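Local coordinates for ABC transporter, periplasmic solute-binding protein (Rhizobium meliloti, PDB 4WED) that probably binds a solute in the periplasm, perhaps a peptide or nickel species as in its family, and delivers it to an ABC transporter for import, at residues E66-Y71 and T169-P174; F128-C133 and L163-P168; A234-E239 and K257-A262; F264-D269 and P495-H500. All blocks are in the same frame, centred on the assembly; numbering follows the deposited sequence.

Overall arrangement
From the N terminus, residues 66-71 come first; contact 1 closes a loop when the chain returns at 169-174. Within that loop, contact 2 joins 128-133, at the start of helix 132-135, to 163-168, which runs straight into the second segment of contact 1. The two touch through Arg-170, which bonds to the backbone of Ser-164 and Tyr-165. Contact 3 then closes a short loop between the ends of helices 228-237 and 253-261, with its centre about 35 Å from that of contact 1. Contact 4 spans a far longer stretch, pairing strand 265-269 with the late strand 488-500. Helix 253-261 leads directly into strand 265-269, and Leu-235 and Leu-259 of contact 3 pack on Ala-499 of contact 4.

Contact 1 of 4, residues E66-Y71 and T169-P174; sequences EPLVKY and TRFLSP
Thr-169 touches Pro-67 through its carbonyl oxygen and meets Leu-68 by way of a water, which donates to Thr-169 O at 2.7 Å and accepts from Leu-68 N. Arg-170 follows, its chain extended from CG to NE beside the Pro-67 ring and pointing the same way. Pro-67 CD lies over the centre of one guanidinium face, 3.7 Å from Arg-170 CZ. An apolar ring suits that face, because the N-H groups are spent on other partners: NE on Tyr-165 O, NH2 on Ser-164 O, and NH1 on both Phe-65 O and Asp-62 OD1. At Phe-171 the backbones bond directly, though weakly, N to Glu-66 O at 3.4 Å, and a second water accepts from Glu-66 N and donates to Phe-171 O. Glu-66 O also lies in the plane of the Phe-171 ring at its edge, 3.3 Å from CD1. The Phe-171 and Leu-68 side chains cross at about a right angle, Phe-171 CZ to Leu-68 CG 3.7 Å, and the ring packs on helix 112-122 as well. Arg-170 thus ties the loop after helix 159-162 to the segment leading into strand 69-71 and, through Asp-62, a sodium ligand, forms part of the second shell of the metal site.

Contact 2 of 4, residues F128-C133 and L163-P168; sequences FSWMNC and LSYTRP
Met-131, a selenomethionine in this crystal, reaches across to Tyr-165 in a Met-aromatic contact and makes an apolar one with Pro-168. It closes a type I turn, with Met-131 N bonded to Phe-128 O, and holds the N-cap position of helix 132-135. Glu-162 accepts the first N-H groups of that helix, from Asn-132 and Cys-133, so its start is tied to the end of helix 159-162 and the loop that follows. From CB, which is directed at the opposite segment, the chain passes to CG, lying over one face of the neighbouring Trp-130 ring toward its rim and 4.1 Å from Tyr-165 CE2. The next atom, SE, is 3.6 Å from Pro-168 CD and approaches the Tyr-165 ring obliquely, 5.2 Å from its centroid. A bend at chi3 (96°) then swings CE back to the phenol, 4.0 Å from Tyr-165 CD2. A long, flexible, polarisable chain suits a place between a flat ring and a proline.

Two other aromatic rings extend the interface. Trp-130 brings CH2 and CZ3 to Tyr-165 CE2, both at 3.9 Å, the two side chains sliding past each other in opposite directions. Pro-168, whose peptide bond with Arg-167 is cis, sets CG over the face of Phe-128 in a CH-pi contact, 4.0 Å from the ring centroid. Trp-122 of helix 112-122 packs against both residues. A glycerol, probably from the crystallisation liquor, lies close to Tyr-165 and may mark a pocket. Where Cys-133 enters the helix, its SG touches Leu-163 CD2 at 4.3 Å.

Contact 3 of 4, residues A234-E239 and K257-A262; sequences ALRAGE and KQLEAA
Leu-235 and Leu-259 meet methyl to methyl, CD2 to CD2 at 4.2 Å, between the last turns of two helices. The side chains cross obliquely. CD2 is the branch of Leu-259 that does the touching, against both Leu-235 and Arg-236. Branched aliphatic chains suit this buried side of the interface.

Arg-236 carries the more exposed side. Its chain runs extended from CG to NE, passing Leu-259 CD2 at 4.2 Å from its own CG. The guanidinium then receives Ala-262 CB over one face, offset toward the rim, with NH1 3.4 Å from that methyl. A small residue such as alanine lets the flat group settle so close. NH2 also comes near Gln-258 O, but at 3.8 Å this is only proximity; that carbonyl already accepts Ala-262 N in the helix. The positive charge beside a helix C-terminus may nevertheless be mildly favourable. Because Arg-236 also touches a crystal neighbour, its outer end may differ in solution.

Beyond it, Gly-238 ends helix 228-237 in a Schellman motif: Glu-239 N bonds to Ala-234 O (2.9 Å) and Gly-238 N to Leu-235 O (3.2 Å). At its positive phi of 92° a CB would be jammed against the carbonyl O of Ala-237, which explains the glycine.

Helices 228-237 and 253-261 lie together against the sheet. Leu-235 and Leu-259 both rest on Ala-499 of strand 488-500, Leu-259 also reaches Val-266 of strand 265-269 and Val-232 of helix 228-237, and Arg-236 packs on Phe-264 just before strand 265-269.

Contact 4 of 4, residues F264-D269 and P495-H500; sequences FNVVVD and PSIWAH
Val-267 O accepts the N-H of Trp-498 at 2.8 Å in a nearly straight bond (178°) lying in the carbonyl plane, and Ile-497 CA adds a C-H contact to the same oxygen. This is the middle of an antiparallel ladder, part of a sheet in which strand 488-500 pairs with several others; the axes of strand segments 265-269 and 496-500 run 157° apart. The Val-267 and Trp-498 pair is completed by Val-267 N to Trp-498 O (2.9 Å), the donor tilted from the carbonyl plane. Asp-269 and Ser-496 form the next hydrogen-bonded pair, with N to O distances of 2.9 Å each way. At the other end the bond from His-500 N to Asn-265 O is weak.

The side chains alternate between two faces. Val-267, Trp-498, Asp-269 and Ser-496 share one: the Trp-498 ring turns away toward Phe-507, Ser-496 OG bonds to Glu-513, and Asp-269 OD1 takes the N-H of Gly-271. The face of Val-266, Val-268, Ile-497 and Ala-499 is apolar and faces helix 253-261, whose Pro-253 touches Ile-497. Beta-branched residues suit such a strand. Val-268 lies alongside Pro-495, its CG1 3.7 Å from Pro-495 CB. Val-266 CG1, anti to the backbone N (chi1 179°), lies 3.8 Å from Ile-497 CG2, while Val-266 CG2 meets Ala-499 CB at 4.1 Å.

Contact 1 of 4, residues E66-Y71 and T169-P174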
# COMPACT_ATOMS: atom_id res chain seq x y z
N GLU A 66 -6.94 16.24 -8.32
CA GLU A 66 -6.62 15.25 -9.32
C GLU A 66 -5.17 15.30 -9.68
O GLU A 66 -4.55 16.36 -9.63
CB GLU A 66 -7.47 15.42 -10.56
CG GLU A 66 -8.87 14.84 -10.40
CD GLU A 66 -9.73 15.02 -11.64
OE1 GLU A 66 -9.68 16.16 -12.16
OE2 GLU A 66 -10.45 14.06 -12.08
N PRO A 67 -4.60 14.12 -10.01
CA PRO A 67 -3.22 14.06 -10.49
C PRO A 67 -3.11 14.10 -12.03
O PRO A 67 -4.11 14.04 -12.75
CB PRO A 67 -2.77 12.69 -10.01
CG PRO A 67 -4.01 11.87 -10.20
CD PRO A 67 -5.19 12.78 -9.89
N LEU A 68 -1.87 14.14 -12.51
CA LEU A 68 -1.62 13.99 -13.91
C LEU A 68 -2.03 12.60 -14.40
O LEU A 68 -2.68 12.46 -15.45
CB LEU A 68 -0.11 14.16 -14.17
CG LEU A 68 0.39 15.57 -13.94
CD1 LEU A 68 1.91 15.56 -13.89
CD2 LEU A 68 -0.09 16.50 -15.04
N VAL A 69 -1.61 11.59 -13.66
CA VAL A 69 -1.94 10.20 -13.98
C VAL A 69 -2.48 9.56 -12.73
O VAL A 69 -2.12 9.96 -11.62
CB VAL A 69 -0.71 9.38 -14.45
CG1 VAL A 69 -0.21 9.91 -15.77
CG2 VAL A 69 0.44 9.41 -13.45
N LYS A 70 -3.36 8.60 -12.93
CA LYS A 70 -4.00 7.86 -11.87
C LYS A 70 -3.37 6.47 -11.75
O LYS A 70 -2.95 5.83 -12.76
CB LYS A 70 -5.51 7.74 -12.11
CG LYS A 70 -6.34 8.80 -11.36
N TYR A 71 -3.30 6.04 -10.50
CA TYR A 71 -2.92 4.69 -10.13
C TYR A 71 -4.12 3.80 -10.23
O TYR A 71 -4.98 3.86 -9.39
CB TYR A 71 -2.35 4.64 -8.75
CG TYR A 71 -1.77 3.29 -8.30
CD1 TYR A 71 -2.59 2.23 -7.87
CD2 TYR A 71 -0.41 3.11 -8.21
CE1 TYR A 71 -2.02 1.02 -7.41
CE2 TYR A 71 0.15 1.92 -7.77
CZ TYR A 71 -0.65 0.89 -7.38
OH TYR A 71 -0.01 -0.24 -6.94
N THR A 169 1.32 15.74 -5.30
CA THR A 169 1.35 15.81 -6.75
C THR A 169 0.11 16.33 -7.46
O THR A 169 -0.02 16.10 -8.67
CB THR A 169 1.59 14.39 -7.26
OG1 THR A 169 0.70 13.50 -6.57
CG2 THR A 169 2.99 14.02 -6.95
N ARG A 170 -0.79 17.00 -6.76
CA ARG A 170 -2.06 17.35 -7.39
C ARG A 170 -2.25 18.83 -7.52
O ARG A 170 -1.44 19.58 -6.99
CB ARG A 170 -3.21 16.65 -6.68
CG ARG A 170 -2.92 15.15 -6.56
CD ARG A 170 -4.17 14.34 -6.31
NE ARG A 170 -3.88 12.93 -6.35
CZ ARG A 170 -4.82 11.98 -6.26
NH1 ARG A 170 -6.12 12.31 -6.12
NH2 ARG A 170 -4.48 10.70 -6.31
N PHE A 171 -3.33 19.23 -8.20
CA PHE A 171 -3.49 20.55 -8.81
C PHE A 171 -4.57 21.48 -8.22
O PHE A 171 -5.80 21.20 -8.24
CB PHE A 171 -3.63 20.37 -10.31
CG PHE A 171 -2.41 19.75 -10.92
CD1 PHE A 171 -2.24 18.37 -10.92
CD2 PHE A 171 -1.36 20.55 -11.40
CE1 PHE A 171 -1.10 17.79 -11.44
CE2 PHE A 171 -0.21 19.97 -11.92
CZ PHE A 171 -0.06 18.58 -11.92
N LEU A 172 -4.07 22.61 -7.68
CA LEU A 172 -4.86 23.59 -6.95
C LEU A 172 -4.96 24.82 -7.79
O LEU A 172 -3.96 25.29 -8.30
CB LEU A 172 -4.14 23.94 -5.65
CG LEU A 172 -4.61 25.14 -4.82
CD1 LEU A 172 -5.97 24.88 -4.15
CD2 LEU A 172 -3.58 25.48 -3.76
N SER A 173 -6.15 25.41 -7.88
CA SER A 173 -6.33 26.61 -8.69
C SER A 173 -5.35 27.72 -8.28
O SER A 173 -5.38 28.19 -7.15
CB SER A 173 -7.76 27.11 -8.58
OG SER A 173 -7.89 28.43 -9.07
N PRO A 174 -4.51 28.17 -9.21
CA PRO A 174 -3.64 29.35 -8.94
C PRO A 174 -4.33 30.64 -8.48
O PRO A 174 -3.67 31.44 -7.81
CB PRO A 174 -2.97 29.61 -10.28
CG PRO A 174 -3.11 28.34 -11.03
CD PRO A 174 -4.34 27.65 -10.56
O HOH W 1 -6.98 18.90 -8.92
O HOH W 2 0.41 14.41 -10.70

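Contact 2 of 4, residues F128-C133 and L163-P168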
# COMPACT_ATOMS: atom_id res chain seq x y z
N PHE A 128 10.11 17.51 0.38
CA PHE A 128 9.68 16.35 -0.42
C PHE A 128 10.82 15.55 -1.01
O PHE A 128 10.62 14.87 -2.01
CB PHE A 128 8.77 16.81 -1.56
CG PHE A 128 7.61 17.61 -1.08
CD1 PHE A 128 6.56 16.98 -0.42
CD2 PHE A 128 7.58 18.98 -1.24
CE1 PHE A 128 5.49 17.72 0.05
CE2 PHE A 128 6.51 19.72 -0.78
CZ PHE A 128 5.46 19.08 -0.14
N SER A 129 11.99 15.61 -0.39
CA SER A 129 13.17 14.89 -0.88
C SER A 129 12.98 13.36 -0.84
O SER A 129 13.65 12.64 -1.59
CB SER A 129 14.43 15.31 -0.11
OG SER A 129 14.26 15.16 1.29
N TRP A 130 12.05 12.88 -0.01
CA TRP A 130 11.75 11.41 0.07
C TRP A 130 11.15 10.85 -1.22
O TRP A 130 11.13 9.65 -1.44
CB TRP A 130 10.84 11.08 1.27
CG TRP A 130 9.48 11.70 1.18
CD1 TRP A 130 9.13 12.94 1.61
CD2 TRP A 130 8.30 11.12 0.60
NE1 TRP A 130 7.81 13.17 1.34
CE2 TRP A 130 7.28 12.08 0.71
CE3 TRP A 130 8.02 9.88 0.00
CZ2 TRP A 130 6.00 11.84 0.26
CZ3 TRP A 130 6.75 9.64 -0.45
CH2 TRP A 130 5.74 10.61 -0.32
N MSE A 131 10.74 11.74 -2.10
CA MSE A 131 10.20 11.33 -3.36
C MSE A 131 11.21 11.58 -4.42
O MSE A 131 11.78 12.67 -4.50
CB MSE A 131 9.04 12.22 -3.66
CG MSE A 131 7.78 11.48 -3.34
SE MSE A 131 6.45 12.79 -3.81
CE MSE A 131 6.00 12.20 -5.62
N ASN A 132 11.43 10.57 -5.24
CA ASN A 132 12.48 10.61 -6.24
C ASN A 132 12.30 11.71 -7.29
O ASN A 132 13.29 12.27 -7.73
CB ASN A 132 12.68 9.23 -6.84
CG ASN A 132 13.40 8.31 -5.88
OD1 ASN A 132 14.40 8.70 -5.30
ND2 ASN A 132 12.87 7.11 -5.68
N CYS A 133 11.07 12.03 -7.69
CA CYS A 133 10.87 13.02 -8.73
C CYS A 133 11.12 14.41 -8.21
O CYS A 133 11.70 15.18 -8.92
CB CYS A 133 9.51 12.93 -9.42
SG CYS A 133 8.12 13.14 -8.34
N LEU A 163 3.71 10.14 -9.44
CA LEU A 163 2.91 11.26 -9.88
C LEU A 163 1.42 10.95 -9.72
O LEU A 163 0.58 11.83 -9.94
CB LEU A 163 3.22 11.61 -11.34
CG LEU A 163 4.61 12.25 -11.67
CD1 LEU A 163 4.87 12.32 -13.18
CD2 LEU A 163 4.78 13.61 -11.05
N SER A 164 1.10 9.69 -9.42
CA SER A 164 -0.27 9.30 -9.08
C SER A 164 -0.62 9.61 -7.62
O SER A 164 -1.74 9.52 -7.28
CB SER A 164 -0.50 7.84 -9.33
OG SER A 164 0.17 7.05 -8.35
N TYR A 165 0.32 10.04 -6.77
CA TYR A 165 0.03 10.13 -5.35
C TYR A 165 -1.03 11.17 -5.03
O TYR A 165 -1.30 12.08 -5.82
CB TYR A 165 1.28 10.51 -4.55
CG TYR A 165 2.37 9.48 -4.43
CD1 TYR A 165 2.31 8.26 -5.10
CD2 TYR A 165 3.52 9.78 -3.70
CE1 TYR A 165 3.37 7.36 -5.02
CE2 TYR A 165 4.57 8.88 -3.61
CZ TYR A 165 4.49 7.69 -4.28
OH TYR A 165 5.54 6.81 -4.16
N THR A 166 -1.61 11.02 -3.85
CA THR A 166 -2.68 11.89 -3.39
C THR A 166 -2.02 13.23 -3.13
O THR A 166 -2.51 14.24 -3.53
CB THR A 166 -3.44 11.33 -2.16
OG1 THR A 166 -4.18 10.16 -2.55
CG2 THR A 166 -4.45 12.37 -1.59
N ARG A 167 -0.87 13.22 -2.47
CA ARG A 167 -0.12 14.45 -2.25
C ARG A 167 1.35 14.14 -2.38
O ARG A 167 1.74 13.01 -2.12
CB ARG A 167 -0.40 14.97 -0.85
CG ARG A 167 0.01 14.01 0.24
CD ARG A 167 0.02 14.65 1.60
NE ARG A 167 -1.33 14.76 2.13
CZ ARG A 167 -1.70 14.32 3.33
NH1 ARG A 167 -0.83 13.75 4.14
NH2 ARG A 167 -2.95 14.47 3.70
N PRO A 168 2.19 15.10 -2.77
CA PRO A 168 1.83 16.49 -3.07
C PRO A 168 1.59 16.78 -4.55
O PRO A 168 1.59 17.93 -4.98
CB PRO A 168 3.11 17.22 -2.67
CG PRO A 168 4.17 16.30 -3.13
CD PRO A 168 3.65 14.91 -2.83

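Contact 3 of 4, residues A234-E239 and K257-A262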
# COMPACT_ATOMS: atom_id res chain seq x y z
N ALA A 234 -23.83 2.67 13.29
CA ALA A 234 -24.35 3.71 12.39
C ALA A 234 -24.77 3.18 11.03
O ALA A 234 -25.71 3.69 10.40
CB ALA A 234 -23.35 4.82 12.26
N LEU A 235 -24.10 2.13 10.59
CA LEU A 235 -24.42 1.49 9.30
C LEU A 235 -25.71 0.67 9.42
O LEU A 235 -26.59 0.71 8.54
CB LEU A 235 -23.24 0.62 8.84
CG LEU A 235 -23.41 -0.17 7.54
CD1 LEU A 235 -23.65 0.75 6.35
CD2 LEU A 235 -22.18 -1.02 7.28
N ARG A 236 -25.82 -0.07 10.52
CA ARG A 236 -27.00 -0.88 10.81
C ARG A 236 -28.30 -0.09 10.88
O ARG A 236 -29.36 -0.59 10.52
CB ARG A 236 -26.82 -1.59 12.15
CG ARG A 236 -25.78 -2.70 12.20
CD ARG A 236 -25.99 -3.43 13.53
NE ARG A 236 -25.05 -4.53 13.79
CZ ARG A 236 -25.42 -5.81 14.01
NH1 ARG A 236 -26.69 -6.18 13.98
NH2 ARG A 236 -24.48 -6.73 14.24
N ALA A 237 -28.21 1.15 11.35
CA ALA A 237 -29.36 2.04 11.53
C ALA A 237 -29.80 2.74 10.24
O ALA A 237 -30.96 3.18 10.15
CB ALA A 237 -29.06 3.09 12.59
N GLY A 238 -28.91 2.85 9.26
CA GLY A 238 -29.18 3.66 8.08
C GLY A 238 -28.67 5.09 8.24
O GLY A 238 -29.09 5.98 7.48
N GLU A 239 -27.76 5.31 9.21
CA GLU A 239 -27.09 6.61 9.44
C GLU A 239 -25.92 6.85 8.49
O GLU A 239 -25.68 7.98 8.07
CB GLU A 239 -26.58 6.73 10.88
N LYS A 257 -17.31 -9.71 10.16
CA LYS A 257 -18.19 -10.85 10.42
C LYS A 257 -19.52 -10.43 11.02
O LYS A 257 -20.57 -10.94 10.62
CB LYS A 257 -17.53 -11.86 11.36
CG LYS A 257 -16.39 -12.61 10.70
CD LYS A 257 -16.84 -13.40 9.48
CE LYS A 257 -15.65 -14.11 8.84
NZ LYS A 257 -15.97 -14.74 7.52
N GLN A 258 -19.47 -9.51 11.97
CA GLN A 258 -20.69 -9.05 12.64
C GLN A 258 -21.65 -8.51 11.61
O GLN A 258 -22.82 -8.86 11.59
CB GLN A 258 -20.41 -7.94 13.65
CG GLN A 258 -19.60 -8.37 14.85
CD GLN A 258 -19.11 -7.19 15.68
OE1 GLN A 258 -19.73 -6.12 15.68
NE2 GLN A 258 -18.01 -7.38 16.40
N LEU A 259 -21.14 -7.66 10.72
CA LEU A 259 -22.00 -7.00 9.76
C LEU A 259 -22.54 -8.01 8.78
O LEU A 259 -23.74 -8.03 8.46
CB LEU A 259 -21.25 -5.88 9.06
CG LEU A 259 -20.99 -4.74 10.04
CD1 LEU A 259 -19.87 -3.84 9.54
CD2 LEU A 259 -22.25 -3.93 10.26
N GLU A 260 -21.64 -8.88 8.34
CA GLU A 260 -22.02 -10.04 7.58
C GLU A 260 -23.20 -10.73 8.26
O GLU A 260 -24.19 -10.99 7.61
CB GLU A 260 -20.85 -11.01 7.48
CG GLU A 260 -20.85 -11.84 6.22
CD GLU A 260 -19.44 -12.17 5.80
OE1 GLU A 260 -18.60 -11.24 5.77
OE2 GLU A 260 -19.17 -13.35 5.50
N ALA A 261 -23.08 -10.99 9.56
CA ALA A 261 -24.15 -11.67 10.34
C ALA A 261 -25.45 -10.85 10.32
O ALA A 261 -26.53 -11.40 10.10
CB ALA A 261 -23.71 -11.97 11.77
N ALA A 262 -25.35 -9.54 10.49
CA ALA A 262 -26.50 -8.66 10.34
C ALA A 262 -27.06 -8.58 8.90
O ALA A 262 -27.88 -7.70 8.62
CB ALA A 262 -26.12 -7.29 10.83

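Contact 4 of 4, residues F264-D269 and P495-H500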
# COMPACT_ATOMS: atom_id res chain seq x y z
N PHE A 264 -25.40 -7.68 6.20
CA PHE A 264 -24.81 -6.58 5.38
C PHE A 264 -23.83 -7.04 4.31
O PHE A 264 -23.22 -8.10 4.41
CB PHE A 264 -24.19 -5.47 6.25
CG PHE A 264 -25.22 -4.51 6.78
CD1 PHE A 264 -25.73 -3.51 5.97
CD2 PHE A 264 -25.70 -4.62 8.07
CE1 PHE A 264 -26.70 -2.63 6.43
CE2 PHE A 264 -26.66 -3.75 8.54
CZ PHE A 264 -27.16 -2.75 7.72
N ASN A 265 -23.71 -6.21 3.27
CA ASN A 265 -22.71 -6.39 2.23
C ASN A 265 -21.33 -6.07 2.75
O ASN A 265 -21.06 -4.95 3.17
CB ASN A 265 -23.01 -5.49 1.05
CG ASN A 265 -24.22 -5.95 0.26
OD1 ASN A 265 -24.13 -6.94 -0.47
ND2 ASN A 265 -25.35 -5.26 0.41
N VAL A 266 -20.48 -7.08 2.75
CA VAL A 266 -19.13 -6.93 3.24
C VAL A 266 -18.20 -7.37 2.14
O VAL A 266 -18.34 -8.45 1.56
CB VAL A 266 -18.89 -7.67 4.57
CG1 VAL A 266 -17.46 -7.51 5.03
CG2 VAL A 266 -19.80 -7.08 5.65
N VAL A 267 -17.28 -6.47 1.87
CA VAL A 267 -16.54 -6.46 0.68
C VAL A 267 -15.09 -6.42 1.08
O VAL A 267 -14.62 -5.46 1.67
CB VAL A 267 -16.89 -5.24 -0.15
CG1 VAL A 267 -15.96 -5.13 -1.38
CG2 VAL A 267 -18.34 -5.34 -0.58
N VAL A 268 -14.39 -7.48 0.69
CA VAL A 268 -13.04 -7.75 1.09
C VAL A 268 -12.19 -7.70 -0.16
O VAL A 268 -12.43 -8.41 -1.14
CB VAL A 268 -12.87 -9.16 1.70
CG1 VAL A 268 -11.55 -9.24 2.44
CG2 VAL A 268 -14.02 -9.49 2.64
N ASP A 269 -11.21 -6.84 -0.09
CA ASP A 269 -10.19 -6.71 -1.09
C ASP A 269 -9.01 -7.54 -0.51
O ASP A 269 -8.61 -7.34 0.65
CB ASP A 269 -9.95 -5.20 -1.21
CG ASP A 269 -8.80 -4.82 -2.09
OD1 ASP A 269 -8.19 -5.70 -2.71
OD2 ASP A 269 -8.49 -3.58 -2.11
N PRO A 495 -5.95 -8.21 4.23
CA PRO A 495 -7.11 -7.76 3.46
C PRO A 495 -7.62 -6.40 3.92
O PRO A 495 -7.27 -5.92 5.00
CB PRO A 495 -8.13 -8.82 3.78
CG PRO A 495 -7.86 -9.09 5.23
CD PRO A 495 -6.38 -8.93 5.44
N SER A 496 -8.42 -5.77 3.06
CA SER A 496 -9.00 -4.47 3.32
C SER A 496 -10.48 -4.62 3.20
O SER A 496 -11.01 -5.09 2.18
CB SER A 496 -8.52 -3.44 2.30
OG SER A 496 -8.87 -2.11 2.68
N ILE A 497 -11.17 -4.23 4.25
CA ILE A 497 -12.56 -4.60 4.41
C ILE A 497 -13.42 -3.37 4.46
O ILE A 497 -13.18 -2.48 5.27
CB ILE A 497 -12.75 -5.40 5.68
CG1 ILE A 497 -11.85 -6.64 5.63
CG2 ILE A 497 -14.22 -5.80 5.85
CD1 ILE A 497 -11.58 -7.21 7.01
N TRP A 498 -14.41 -3.35 3.57
CA TRP A 498 -15.42 -2.31 3.51
C TRP A 498 -16.79 -2.90 3.74
O TRP A 498 -16.99 -4.07 3.47
CB TRP A 498 -15.37 -1.60 2.16
CG TRP A 498 -14.17 -0.69 2.02
CD1 TRP A 498 -12.88 -1.05 1.76
CD2 TRP A 498 -14.17 0.72 2.13
NE1 TRP A 498 -12.06 0.06 1.73
CE2 TRP A 498 -12.84 1.16 1.96
CE3 TRP A 498 -15.16 1.67 2.40
CZ2 TRP A 498 -12.49 2.51 2.00
CZ3 TRP A 498 -14.82 3.01 2.46
CH2 TRP A 498 -13.49 3.42 2.25
N ALA A 499 -17.71 -2.13 4.31
CA ALA A 499 -19.11 -2.51 4.26
C ALA A 499 -19.94 -1.34 3.79
O ALA A 499 -19.61 -0.21 4.09
CB ALA A 499 -19.59 -3.02 5.60
N HIS A 500 -20.99 -1.63 3.02
CA HIS A 500 -21.99 -0.65 2.62
C HIS A 500 -23.40 -1.11 2.92
O HIS A 500 -23.66 -2.28 3.27
CB HIS A 500 -21.91 -0.34 1.12
CG HIS A 500 -22.10 -1.53 0.21
ND1 HIS A 500 -23.34 -2.10 -0.04
CD2 HIS A 500 -21.21 -2.22 -0.53
CE1 HIS A 500 -23.19 -3.11 -0.88
NE2 HIS A 500 -21.91 -3.20 -1.21